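Local coordinates for DltD domain-containing protein (Beauveria bassiana, PDB 7D78) that probably releases polyketide chains by closing them into medium-ring lactones, acting as a thioesterase with an alpha/beta hydrolase fold, at residues A[100-104]-A[241-245]; A[162-167]-A[200-204]; A[189-193]-A[232-236]; A[194-198]-A[212-216]. One frame throughout, in Å; residues are numbered along the deposited sequence. Where two conformers were deposited one is given.

Interaction 1: A[100-104]-A[241-245]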
loop_
_atom_site.group_PDB
_atom_site.type_symbol
_atom_site.label_atom_id
_atom_site.label_comp_id
_atom_site.label_asym_id
_atom_site.label_seq_id
_atom_site.Cartn_x
_atom_site.Cartn_y
_atom_site.Cartn_z
ATOM N N LEU A 100 -13.919 2.454 -4.806
ATOM C CA LEU A 100 -12.951 1.926 -3.850
ATOM C C LEU A 100 -11.678 2.743 -4.048
ATOM O O LEU A 100 -10.945 2.543 -5.017
ATOM C CB LEU A 100 -12.728 0.431 -4.061
ATOM C CG LEU A 100 -11.604 -0.267 -3.262
ATOM C CD1 LEU A 100 -11.422 0.309 -1.882
ATOM C CD2 LEU A 100 -11.877 -1.762 -3.148
ATOM N N ILE A 101 -11.401 3.657 -3.131
ATOM C CA ILE A 101 -10.326 4.625 -3.331
ATOM C C ILE A 101 -9.047 4.073 -2.711
ATOM O O ILE A 101 -8.890 4.055 -1.487
ATOM C CB ILE A 101 -10.700 5.993 -2.759
ATOM C CG1 ILE A 101 -11.793 6.620 -3.628
ATOM C CG2 ILE A 101 -9.488 6.906 -2.709
ATOM C CD1 ILE A 101 -12.617 7.640 -2.917
ATOM N N ASP A 102 -8.134 3.608 -3.567
ATOM C CA ASP A 102 -6.849 3.049 -3.163
ATOM C C ASP A 102 -5.806 4.058 -3.612
ATOM O O ASP A 102 -5.463 4.104 -4.804
ATOM C CB ASP A 102 -6.607 1.678 -3.803
ATOM C CG ASP A 102 -5.331 1.017 -3.324
ATOM O OD1 ASP A 102 -4.506 1.680 -2.670
ATOM O OD2 ASP A 102 -5.161 -0.192 -3.600
ATOM N N PRO A 103 -5.295 4.899 -2.712
ATOM C CA PRO A 103 -4.378 5.963 -3.152
ATOM C C PRO A 103 -3.120 5.420 -3.788
ATOM O O PRO A 103 -2.592 6.041 -4.719
ATOM C CB PRO A 103 -4.076 6.721 -1.853
ATOM C CG PRO A 103 -4.299 5.676 -0.770
ATOM C CD PRO A 103 -5.465 4.871 -1.252
ATOM N N LEU A 104 -2.626 4.264 -3.328
ATOM C CA LEU A 104 -1.421 3.706 -3.940
ATOM C C LEU A 104 -1.699 3.175 -5.345
ATOM O O LEU A 104 -0.823 3.244 -6.213
ATOM C CB LEU A 104 -0.835 2.605 -3.044
ATOM C CG LEU A 104 -0.327 3.081 -1.671
ATOM C CD1 LEU A 104 0.199 1.903 -0.858
ATOM C CD2 LEU A 104 0.753 4.154 -1.814
ATOM N N LYS A 241 -7.445 0.606 2.714
ATOM C CA LYS A 241 -6.342 1.176 1.947
ATOM C C LYS A 241 -5.745 2.383 2.659
ATOM O O LYS A 241 -4.524 2.568 2.668
ATOM C CB LYS A 241 -6.826 1.564 0.546
ATOM C CG LYS A 241 -7.582 0.456 -0.203
ATOM C CD LYS A 241 -6.764 -0.839 -0.220
ATOM C CE LYS A 241 -7.536 -2.000 -0.842
ATOM N NZ LYS A 241 -6.696 -3.252 -0.865
ATOM N N LEU A 242 -6.593 3.217 3.262
ATOM C CA LEU A 242 -6.088 4.383 3.978
ATOM C C LEU A 242 -5.344 3.985 5.245
ATOM O O LEU A 242 -4.453 4.718 5.688
ATOM C CB LEU A 242 -7.236 5.341 4.319
ATOM C CG LEU A 242 -8.020 5.887 3.117
ATOM C CD1 LEU A 242 -9.040 6.909 3.587
ATOM C CD2 LEU A 242 -7.061 6.514 2.096
ATOM N N ALA A 243 -5.686 2.836 5.843
ATOM C CA ALA A 243 -4.959 2.396 7.031
ATOM C C ALA A 243 -3.514 2.062 6.693
ATOM O O ALA A 243 -2.608 2.323 7.492
ATOM C CB ALA A 243 -5.648 1.183 7.657
ATOM N N TRP A 244 -3.299 1.456 5.521
ATOM C CA TRP A 244 -1.969 1.052 5.079
ATOM C C TRP A 244 -1.121 2.249 4.663
ATOM O O TRP A 244 0.096 2.251 4.879
ATOM C CB TRP A 244 -2.077 0.106 3.882
ATOM C CG TRP A 244 -2.788 -1.238 4.043
ATOM C CD1 TRP A 244 -3.538 -1.868 3.084
ATOM C CD2 TRP A 244 -2.771 -2.120 5.177
ATOM N NE1 TRP A 244 -3.987 -3.075 3.550
ATOM C CE2 TRP A 244 -3.533 -3.257 4.828
ATOM C CE3 TRP A 244 -2.186 -2.066 6.445
ATOM C CZ2 TRP A 244 -3.734 -4.322 5.708
ATOM C CZ3 TRP A 244 -2.377 -3.119 7.311
ATOM C CH2 TRP A 244 -3.153 -4.234 6.942
ATOM N N TRP A 245 -1.749 3.261 4.068
ATOM C CA TRP A 245 -1.042 4.363 3.430
ATOM C C TRP A 245 -0.301 5.200 4.460
ATOM O O TRP A 245 -0.884 5.632 5.460
ATOM C CB TRP A 245 -2.043 5.241 2.684
ATOM C CG TRP A 245 -1.489 6.131 1.613
ATOM C CD1 TRP A 245 -0.336 5.956 0.893
ATOM C CD2 TRP A 245 -2.100 7.327 1.110
ATOM N NE1 TRP A 245 -0.198 6.977 -0.034
ATOM C CE2 TRP A 245 -1.264 7.830 0.087
ATOM C CE3 TRP A 245 -3.282 8.019 1.424
ATOM C CZ2 TRP A 245 -1.575 8.989 -0.626
ATOM C CZ3 TRP A 245 -3.589 9.163 0.716
ATOM C CH2 TRP A 245 -2.741 9.635 -0.307
#

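Interaction 2: A[162-167]-A[200-204]. With NA (sodium ion), chain C.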
loop_
_atom_site.group_PDB
_atom_site.type_symbol
_atom_site.label_atom_id
_atom_site.label_comp_id
_atom_site.label_asym_id
_atom_site.label_seq_id
_atom_site.Cartn_x
_atom_site.Cartn_y
_atom_site.Cartn_z
ATOM N N PHE A 162 -5.651 10.583 8.147
ATOM C CA PHE A 162 -7.023 10.136 7.894
ATOM C C PHE A 162 -7.744 9.587 9.119
ATOM O O PHE A 162 -8.946 9.817 9.276
ATOM C CB PHE A 162 -7.007 9.097 6.769
ATOM C CG PHE A 162 -6.401 9.632 5.507
ATOM C CD1 PHE A 162 -7.166 10.405 4.638
ATOM C CD2 PHE A 162 -5.051 9.457 5.245
ATOM C CE1 PHE A 162 -6.610 10.956 3.494
ATOM C CE2 PHE A 162 -4.481 9.999 4.105
ATOM C CZ PHE A 162 -5.265 10.745 3.226
ATOM N N TYR A 163 -7.036 8.861 9.978
ATOM C CA TYR A 163 -7.643 8.213 11.132
ATOM C C TYR A 163 -7.555 9.107 12.364
ATOM O O TYR A 163 -6.496 9.666 12.657
ATOM C CB TYR A 163 -6.944 6.883 11.417
ATOM C CG TYR A 163 -7.493 5.716 10.633
ATOM C CD1 TYR A 163 -7.114 5.494 9.311
ATOM C CD2 TYR A 163 -8.389 4.825 11.223
ATOM C CE1 TYR A 163 -7.620 4.415 8.593
ATOM C CE2 TYR A 163 -8.888 3.744 10.525
ATOM C CZ TYR A 163 -8.503 3.541 9.209
ATOM O OH TYR A 163 -9.020 2.467 8.526
ATOM N N GLN A 164 -8.664 9.226 13.087
ATOM C CA GLN A 164 -8.638 9.682 14.469
ATOM C C GLN A 164 -8.394 8.463 15.344
ATOM O O GLN A 164 -9.084 7.449 15.198
ATOM C CB GLN A 164 -9.955 10.368 14.852
ATOM C CG GLN A 164 -10.181 11.703 14.128
ATOM C CD GLN A 164 -11.574 12.276 14.361
ATOM O OE1 GLN A 164 -12.269 11.890 15.293
ATOM N NE2 GLN A 164 -11.985 13.197 13.502
ATOM N N ALA A 165 -7.416 8.556 16.249
ATOM C CA ALA A 165 -6.972 7.361 16.966
ATOM C C ALA A 165 -8.103 6.700 17.744
ATOM O O ALA A 165 -8.151 5.469 17.846
ATOM C CB ALA A 165 -5.812 7.708 17.904
ATOM N N GLU A 166 -9.033 7.489 18.283
ATOM C CA GLU A 166 -10.088 6.915 19.109
ATOM C C GLU A 166 -11.093 6.102 18.300
ATOM O O GLU A 166 -11.827 5.292 18.881
ATOM C CB GLU A 166 -10.799 8.026 19.880
ATOM C CG GLU A 166 -11.431 9.094 18.997
ATOM C CD GLU A 166 -10.546 10.328 18.793
ATOM O OE1 GLU A 166 -11.119 11.436 18.670
ATOM O OE2 GLU A 166 -9.294 10.197 18.738
ATOM N N LYS A 167 -11.140 6.300 16.983
ATOM C CA LYS A 167 -12.052 5.601 16.089
ATOM C C LYS A 167 -11.425 4.374 15.444
ATOM O O LYS A 167 -12.137 3.592 14.803
ATOM C CB LYS A 167 -12.528 6.547 14.983
ATOM C CG LYS A 167 -13.367 7.735 15.463
ATOM C CD LYS A 167 -14.117 8.362 14.297
ATOM C CE LYS A 167 -15.581 8.582 14.641
ATOM N NZ LYS A 167 -15.699 9.392 15.895
ATOM N N ASN A 200 -17.681 10.306 9.502
ATOM C CA ASN A 200 -17.434 9.047 8.818
ATOM C C ASN A 200 -16.703 8.134 9.791
ATOM O O ASN A 200 -16.216 8.591 10.834
ATOM C CB ASN A 200 -16.634 9.267 7.524
ATOM C CG ASN A 200 -15.355 10.033 7.755
ATOM O OD1 ASN A 200 -14.456 9.560 8.448
ATOM N ND2 ASN A 200 -15.258 11.224 7.166
ATOM N N PRO A 201 -16.625 6.828 9.489
ATOM C CA PRO A 201 -16.168 5.869 10.510
ATOM C C PRO A 201 -14.740 6.055 10.984
ATOM O O PRO A 201 -14.426 5.634 12.107
ATOM C CB PRO A 201 -16.347 4.513 9.813
ATOM C CG PRO A 201 -17.479 4.739 8.884
ATOM C CD PRO A 201 -17.242 6.132 8.344
ATOM N N ILE A 202 -13.842 6.622 10.174
ATOM C CA ILE A 202 -12.451 6.742 10.619
ATOM C C ILE A 202 -12.112 8.144 11.107
ATOM O O ILE A 202 -11.017 8.350 11.657
ATOM C CB ILE A 202 -11.452 6.310 9.519
ATOM C CG1 ILE A 202 -11.473 7.274 8.338
ATOM C CG2 ILE A 202 -11.747 4.879 9.039
ATOM C CD1 ILE A 202 -10.373 6.972 7.287
ATOM N N GLY A 203 -13.011 9.108 10.930
ATOM C CA GLY A 203 -12.753 10.468 11.374
ATOM C C GLY A 203 -11.913 11.312 10.435
ATOM O O GLY A 203 -11.183 12.195 10.898
ATOM N N MET A 204 -12.007 11.093 9.124
ATOM C CA MET A 204 -11.113 11.782 8.200
ATOM C C MET A 204 -11.704 13.113 7.752
ATOM O O MET A 204 -12.924 13.305 7.750
ATOM C CB MET A 204 -10.819 10.914 6.969
ATOM C CG MET A 204 -12.043 10.569 6.125
ATOM S SD MET A 204 -11.646 9.756 4.535
ATOM C CE MET A 204 -11.138 11.177 3.571
HETATM NA NA NA C . -12.456 2.624 18.228
HETATM O O HOH W 1 -15.489 3.960 13.899
#

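Interaction 3: A[189-193]-A[232-236]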
loop_
_atom_site.group_PDB
_atom_site.type_symbol
_atom_site.label_atom_id
_atom_site.label_comp_id
_atom_site.label_asym_id
_atom_site.label_seq_id
_atom_site.Cartn_x
_atom_site.Cartn_y
_atom_site.Cartn_z
ATOM N N PHE A 189 -19.704 -3.307 1.255
ATOM C CA PHE A 189 -20.510 -2.298 1.923
ATOM C C PHE A 189 -20.136 -0.907 1.408
ATOM O O PHE A 189 -18.950 -0.577 1.279
ATOM C CB PHE A 189 -20.319 -2.396 3.437
ATOM C CG PHE A 189 -21.153 -1.419 4.224
ATOM C CD1 PHE A 189 -22.517 -1.599 4.356
ATOM C CD2 PHE A 189 -20.564 -0.323 4.837
ATOM C CE1 PHE A 189 -23.283 -0.704 5.088
ATOM C CE2 PHE A 189 -21.328 0.583 5.565
ATOM C CZ PHE A 189 -22.689 0.386 5.689
ATOM N N MET A 190 -21.152 -0.102 1.091
ATOM C CA MET A 190 -20.984 1.264 0.618
ATOM C C MET A 190 -21.552 2.253 1.631
ATOM O O MET A 190 -22.501 1.951 2.358
ATOM C CB MET A 190 -21.676 1.480 -0.733
ATOM C CG MET A 190 -21.354 0.444 -1.776
ATOM S SD MET A 190 -19.642 0.582 -2.302
ATOM C CE MET A 190 -19.682 2.056 -3.316
ATOM N N LEU A 191 -20.979 3.454 1.655
ATOM C CA LEU A 191 -21.487 4.508 2.523
ATOM C C LEU A 191 -21.103 5.852 1.927
ATOM O O LEU A 191 -20.101 5.937 1.206
ATOM C CB LEU A 191 -20.930 4.373 3.948
ATOM C CG LEU A 191 -19.446 4.730 4.189
ATOM C CD1 LEU A 191 -19.185 4.816 5.673
ATOM C CD2 LEU A 191 -18.494 3.711 3.565
ATOM N N PRO A 192 -21.859 6.911 2.207
ATOM C CA PRO A 192 -21.402 8.256 1.856
ATOM C C PRO A 192 -20.119 8.573 2.598
ATOM O O PRO A 192 -19.992 8.235 3.783
ATOM C CB PRO A 192 -22.552 9.171 2.328
ATOM C CG PRO A 192 -23.693 8.267 2.642
ATOM C CD PRO A 192 -23.094 6.945 3.012
ATOM N N PRO A 193 -19.138 9.197 1.937
ATOM C CA PRO A 193 -17.895 9.559 2.641
ATOM C C PRO A 193 -18.115 10.517 3.801
ATOM O O PRO A 193 -17.244 10.616 4.678
ATOM C CB PRO A 193 -17.032 10.218 1.553
ATOM C CG PRO A 193 -17.759 10.044 0.261
ATOM C CD PRO A 193 -19.151 9.618 0.524
ATOM N N ASN A 232 -22.199 9.601 -4.831
ATOM C CA ASN A 232 -21.852 10.105 -3.499
ATOM C C ASN A 232 -21.767 8.949 -2.497
ATOM O O ASN A 232 -22.457 8.893 -1.478
ATOM C CB ASN A 232 -22.851 11.170 -3.057
ATOM C CG ASN A 232 -22.458 11.832 -1.749
ATOM O OD1 ASN A 232 -21.287 11.851 -1.374
ATOM N ND2 ASN A 232 -23.442 12.385 -1.049
ATOM N N LYS A 233 -20.888 8.002 -2.818
ATOM C CA LYS A 233 -20.695 6.827 -1.982
ATOM C C LYS A 233 -19.291 6.302 -2.220
ATOM O O LYS A 233 -18.733 6.491 -3.301
ATOM C CB LYS A 233 -21.728 5.729 -2.293
ATOM C CG LYS A 233 -21.714 5.250 -3.758
ATOM C CD LYS A 233 -22.728 4.115 -4.015
ATOM C CE LYS A 233 -22.634 3.607 -5.465
ATOM N NZ LYS A 233 -23.559 2.460 -5.752
ATOM N N ILE A 234 -18.717 5.659 -1.191
ATOM C CA ILE A 234 -17.451 4.947 -1.336
ATOM C C ILE A 234 -17.608 3.543 -0.774
ATOM O O ILE A 234 -18.464 3.276 0.074
ATOM C CB ILE A 234 -16.274 5.662 -0.629
ATOM C CG1 ILE A 234 -16.580 5.834 0.877
ATOM C CG2 ILE A 234 -15.967 6.992 -1.309
ATOM C CD1 ILE A 234 -15.376 6.249 1.721
ATOM N N ALA A 235 -16.753 2.641 -1.247
ATOM C CA ALA A 235 -16.617 1.344 -0.597
ATOM C C ALA A 235 -15.957 1.522 0.766
ATOM O O ALA A 235 -14.936 2.208 0.882
ATOM C CB ALA A 235 -15.782 0.397 -1.458
ATOM N N LEU A 236 -16.536 0.901 1.799
ATOM C CA LEU A 236 -15.907 0.922 3.118
ATOM C C LEU A 236 -14.451 0.456 3.070
ATOM O O LEU A 236 -13.608 0.962 3.827
ATOM C CB LEU A 236 -16.708 0.052 4.099
ATOM C CG LEU A 236 -16.282 0.116 5.573
ATOM C CD1 LEU A 236 -16.917 1.340 6.297
ATOM C CD2 LEU A 236 -16.652 -1.180 6.280
#

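Interaction 4: A[194-198]-A[212-216]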
loop_
_atom_site.group_PDB
_atom_site.type_symbol
_atom_site.label_atom_id
_atom_site.label_comp_id
_atom_site.label_asym_id
_atom_site.label_seq_id
_atom_site.Cartn_x
_atom_site.Cartn_y
_atom_site.Cartn_z
ATOM N N PHE A 194 -19.230 11.254 3.806
ATOM C CA PHE A 194 -19.589 12.157 4.895
ATOM C C PHE A 194 -21.097 12.082 5.096
ATOM O O PHE A 194 -21.856 12.321 4.151
ATOM C CB PHE A 194 -19.157 13.601 4.593
ATOM C CG PHE A 194 -17.697 13.738 4.236
ATOM C CD1 PHE A 194 -17.280 13.632 2.926
ATOM C CD2 PHE A 194 -16.745 13.975 5.221
ATOM C CE1 PHE A 194 -15.940 13.748 2.589
ATOM C CE2 PHE A 194 -15.401 14.092 4.891
ATOM C CZ PHE A 194 -15.004 13.980 3.568
ATOM N N ASN A 195 -21.529 11.729 6.306
ATOM C CA ASN A 195 -22.958 11.703 6.595
ATOM C C ASN A 195 -23.430 13.105 6.981
ATOM O O ASN A 195 -22.646 14.057 7.047
ATOM C CB ASN A 195 -23.280 10.660 7.673
ATOM C CG ASN A 195 -22.712 11.006 9.050
ATOM O OD1 ASN A 195 -22.448 12.161 9.371
ATOM N ND2 ASN A 195 -22.527 9.980 9.875
ATOM N N SER A 196 -24.733 13.231 7.257
ATOM C CA SER A 196 -25.318 14.538 7.540
ATOM C C SER A 196 -24.725 15.198 8.780
ATOM O O SER A 196 -24.797 16.425 8.906
ATOM C CB SER A 196 -26.830 14.410 7.704
ATOM O OG SER A 196 -27.114 13.603 8.825
ATOM N N LYS A 197 -24.159 14.428 9.708
ATOM C CA LYS A 197 -23.422 15.066 10.789
ATOM C C LYS A 197 -22.006 15.451 10.371
ATOM O O LYS A 197 -21.238 15.940 11.208
ATOM C CB LYS A 197 -23.376 14.160 12.022
ATOM C CG LYS A 197 -24.734 13.914 12.676
ATOM C CD LYS A 197 -24.612 13.008 13.892
ATOM C CE LYS A 197 -24.274 11.567 13.505
ATOM N NZ LYS A 197 -25.446 10.834 12.937
ATOM N N GLY A 198 -21.655 15.262 9.099
ATOM C CA GLY A 198 -20.300 15.493 8.630
ATOM C C GLY A 198 -19.302 14.423 9.011
ATOM O O GLY A 198 -18.092 14.634 8.846
ATOM N N GLY A 212 -16.166 18.543 8.168
ATOM C CA GLY A 212 -16.966 17.408 7.746
ATOM C C GLY A 212 -18.345 17.819 7.276
ATOM O O GLY A 212 -18.865 17.277 6.299
ATOM N N ILE A 213 -18.961 18.781 7.970
ATOM C CA ILE A 213 -20.276 19.261 7.551
ATOM C C ILE A 213 -20.178 19.954 6.202
ATOM O O ILE A 213 -21.043 19.784 5.333
ATOM C CB ILE A 213 -20.884 20.189 8.621
ATOM C CG1 ILE A 213 -21.159 19.408 9.904
ATOM C CG2 ILE A 213 -22.168 20.819 8.104
ATOM C CD1 ILE A 213 -21.081 20.247 11.166
ATOM N N GLU A 214 -19.120 20.740 5.995
ATOM C CA GLU A 214 -18.948 21.389 4.702
ATOM C C GLU A 214 -18.713 20.365 3.597
ATOM O O GLU A 214 -19.197 20.536 2.472
ATOM C CB GLU A 214 -17.798 22.390 4.771
ATOM C CG GLU A 214 -17.588 23.148 3.486
ATOM C CD GLU A 214 -16.392 24.075 3.555
ATOM O OE1 GLU A 214 -15.766 24.169 4.640
ATOM O OE2 GLU A 214 -16.088 24.708 2.521
ATOM N N ALA A 215 -17.972 19.292 3.895
ATOM C CA ALA A 215 -17.769 18.245 2.895
ATOM C C ALA A 215 -19.080 17.536 2.583
ATOM O O ALA A 215 -19.390 17.269 1.416
ATOM C CB ALA A 215 -16.716 17.245 3.386
ATOM N N TYR A 216 -19.855 17.223 3.623
ATOM C CA TYR A 216 -21.187 16.665 3.431
ATOM C C TYR A 216 -22.010 17.516 2.462
ATOM O O TYR A 216 -22.566 17.002 1.483
ATOM C CB TYR A 216 -21.890 16.545 4.784
ATOM C CG TYR A 216 -23.381 16.328 4.667
ATOM C CD1 TYR A 216 -23.891 15.113 4.207
ATOM C CD2 TYR A 216 -24.281 17.335 5.004
ATOM C CE1 TYR A 216 -25.249 14.906 4.089
ATOM C CE2 TYR A 216 -25.646 17.135 4.891
ATOM C CZ TYR A 216 -26.121 15.920 4.433
ATOM O OH TYR A 216 -27.474 15.709 4.319
#

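Interaction 1: A[100-104]-A[241-245]
P103 sets CB and CG over one face of the W245 indole, and this is where the contact is tight. Its CB sits 3.3 Å from the centroid of the six-membered ring, only 1° off the normal, a CH-pi contact over the face. Next to it, P103 CG comes within 3.3 Å of W245 CD2, at the seam of the two rings. L104 adds the methyl CD2, 3.4 Å from W245 CD1, approaching obliquely. W245 presents its ring this way because CG stands anti to the backbone N (chi1 -160°). With an alanine here instead of W245, P103 would probably lose the face its CB and CG rest on, and a gap would open beside F135 and F162, whose rings also meet the indole.

The other end is looser. K241 runs its methylenes past D102, with CD 3.8 Å from OD2, but its NZ stays 4.4 Å from D102 OD2, beyond a salt bridge. The amine is committed to E108 of the second subunit, so this side belongs to the dimer interface. Beneath the lysine, I101 O is buried against K241 CB and has no polar partner.

D102 is the N-cap of helix 103-118, its OD1 taking a weak bond from L104 N at 3.3 Å. An aspartate cap followed by proline in the first turn is a classic helix start; here it docks a core helix of the alpha/beta hydrolase fold onto the end of helix 238-244.

Interaction 2: A[162-167]-A[200-204]
The carbonyl oxygen of I202 is gripped twice from the opposing loop: Q164 N donates to it at 2.9 Å in an almost straight bond (169°), and Y163 CA sends a CA-H...O contact to the same atom. I202 belongs to a type I beta turn, N200 to G203, in the region between core strands 150-156 and 259-264, where alpha/beta hydrolases commonly carry their lid. N200 ties the turn to the residue after it: OD1 takes M204 N on an in-plane lone pair, 3.0 Å away, while ND2 returns a bond to M204 O.

Side chains close the joint. I202 lays CB over one face of the Y163 ring, 3.9 Å from its centroid; with CG1 between the backbone N and carbonyl carbon (chi1 67°), the methyl CG2 comes to 3.4 Å from Y163 CE2. The tyrosine hydroxyl reaches on to Y239 O, and an alanine at Y163 is likely to cost that oxygen this donor and leave I202 without the ring face against its CB. G203 is held close under Q164, where a CB would collide with the amide carbon CD; the Q164 amide itself goes on to S207 O. K167 folds its aliphatic chain down against the turn, CD 3.5 Å from P201 O.

At the outer end, E166 O binds the sodium ion at 2.8 Å, and a water donates to P201 O at 2.7 Å while reaching K167 O only weakly.

Interaction 3: A[189-193]-A[232-236]
L191 and I234 form the hydrogen-bonded pair of a two-stranded antiparallel sheet, each using both of its backbone groups. I234 N donates to L191 O at 2.8 Å, and L191 N returns the bond to I234 O at 3.0 Å. Two residues along, past the M190-A235 pair, L236 N donates to F189 O at 2.9 Å, nearly straight at 174°. All three acceptors also take a CA-H from across the strands: K233 CA points at L191 O, M190 CA at I234 O and A235 CA at F189 O. M190 and A235 make the non-hydrogen-bonded pair, so their own polar groups turn outward; A235 bonds to the backbone of N99 and, through its O, to T238 OG1. K233 O is met by N61 ND2, and F189 N gives to D178 OD1.

The side chains take two faces. On that of M190 and A235, the methionine doubles back over the neighbouring strand (chi2 -69°, chi3 -74°), putting SD 3.6 Å from A235 CA and CE 3.7 Å from K233 CD. On the other face L191 CD2 touches I234 CG1 at 3.9 Å and lies equally close to L236 CD1, while P193 CG meets I234 CG2.

P192 and P193 have no N-H to give, so the donor pattern cannot run past L191. The chemistry implies a short sheet joined by three backbone bonds, supplemented by CA-H...O and apolar contacts, and tied outward through the polar groups of A235 and K233.

Interaction 4: A[194-198]-A[212-216]
Y216 and S196 meet ring to backbone: the serine CA stands over the centre of the tyrosine ring, 3.4 Å from the centroid and 11° off its normal. S196 CB carries on along the same side to 3.7 Å from Y216 CZ. Y216, which buries the most surface here, has CG anti to its backbone N (chi1 165°), which swings the ring off helix 210-220 and under the type I turn N195 to G198. Two carbonyls close in on Y216 CD1: N195 O lies 3.3 Å away, obliquely, and F194 O sits 3.5 Å off at the ring edge.

F194, second in buried area, packs on the neighbouring part of the helix. The A215 methyl is perched almost exactly on the axis of the phenyl ring, CB 3.4 Å from the centroid and 2° off the normal, while F194 CB touches Y216 CB at 4.0 Å. F194 also touches N200 and A205, and A215 touches M269. The turn and the helix can come this close because two glycines meet: G212 CA is 3.2 Å from G198 O, and a CB on either residue would clash with the other's backbone. No hydrogen bond crosses the contact; N195 OD1 serves its own loop, bonding to E199 N and weakly to K197 N.

The turn thus lies against one flank of helix 210-220, in the chain that leads from strand 190-191 into that helix, with strand 234-235 following later.

Interactions 1, 2 and 3 touch one another. W245 CZ3 of interaction 1 lies 3.4 Å from F162 CZ of interaction 2, and I101 CD1 is 3.8 Å from I234 CG2 of interaction 3. A weak hydrogen bond from N200 ND2 to P193 O, 3.2 Å, joins interactions 2 and 3, while N200 also packs on F194 of interaction 4. Interactions 3 and 4 adjoin in sequence at P193-F194, without other touch; interactions 1 and 4 stay about 9 Å apart between nearest atoms. M204 and A215 lie near, without touching, S134, H296 and D267, a likely Ser-His-Asp triad. A glycerol, probably from crystallisation, about 3 Å from the F194 side chain may mark a pocket.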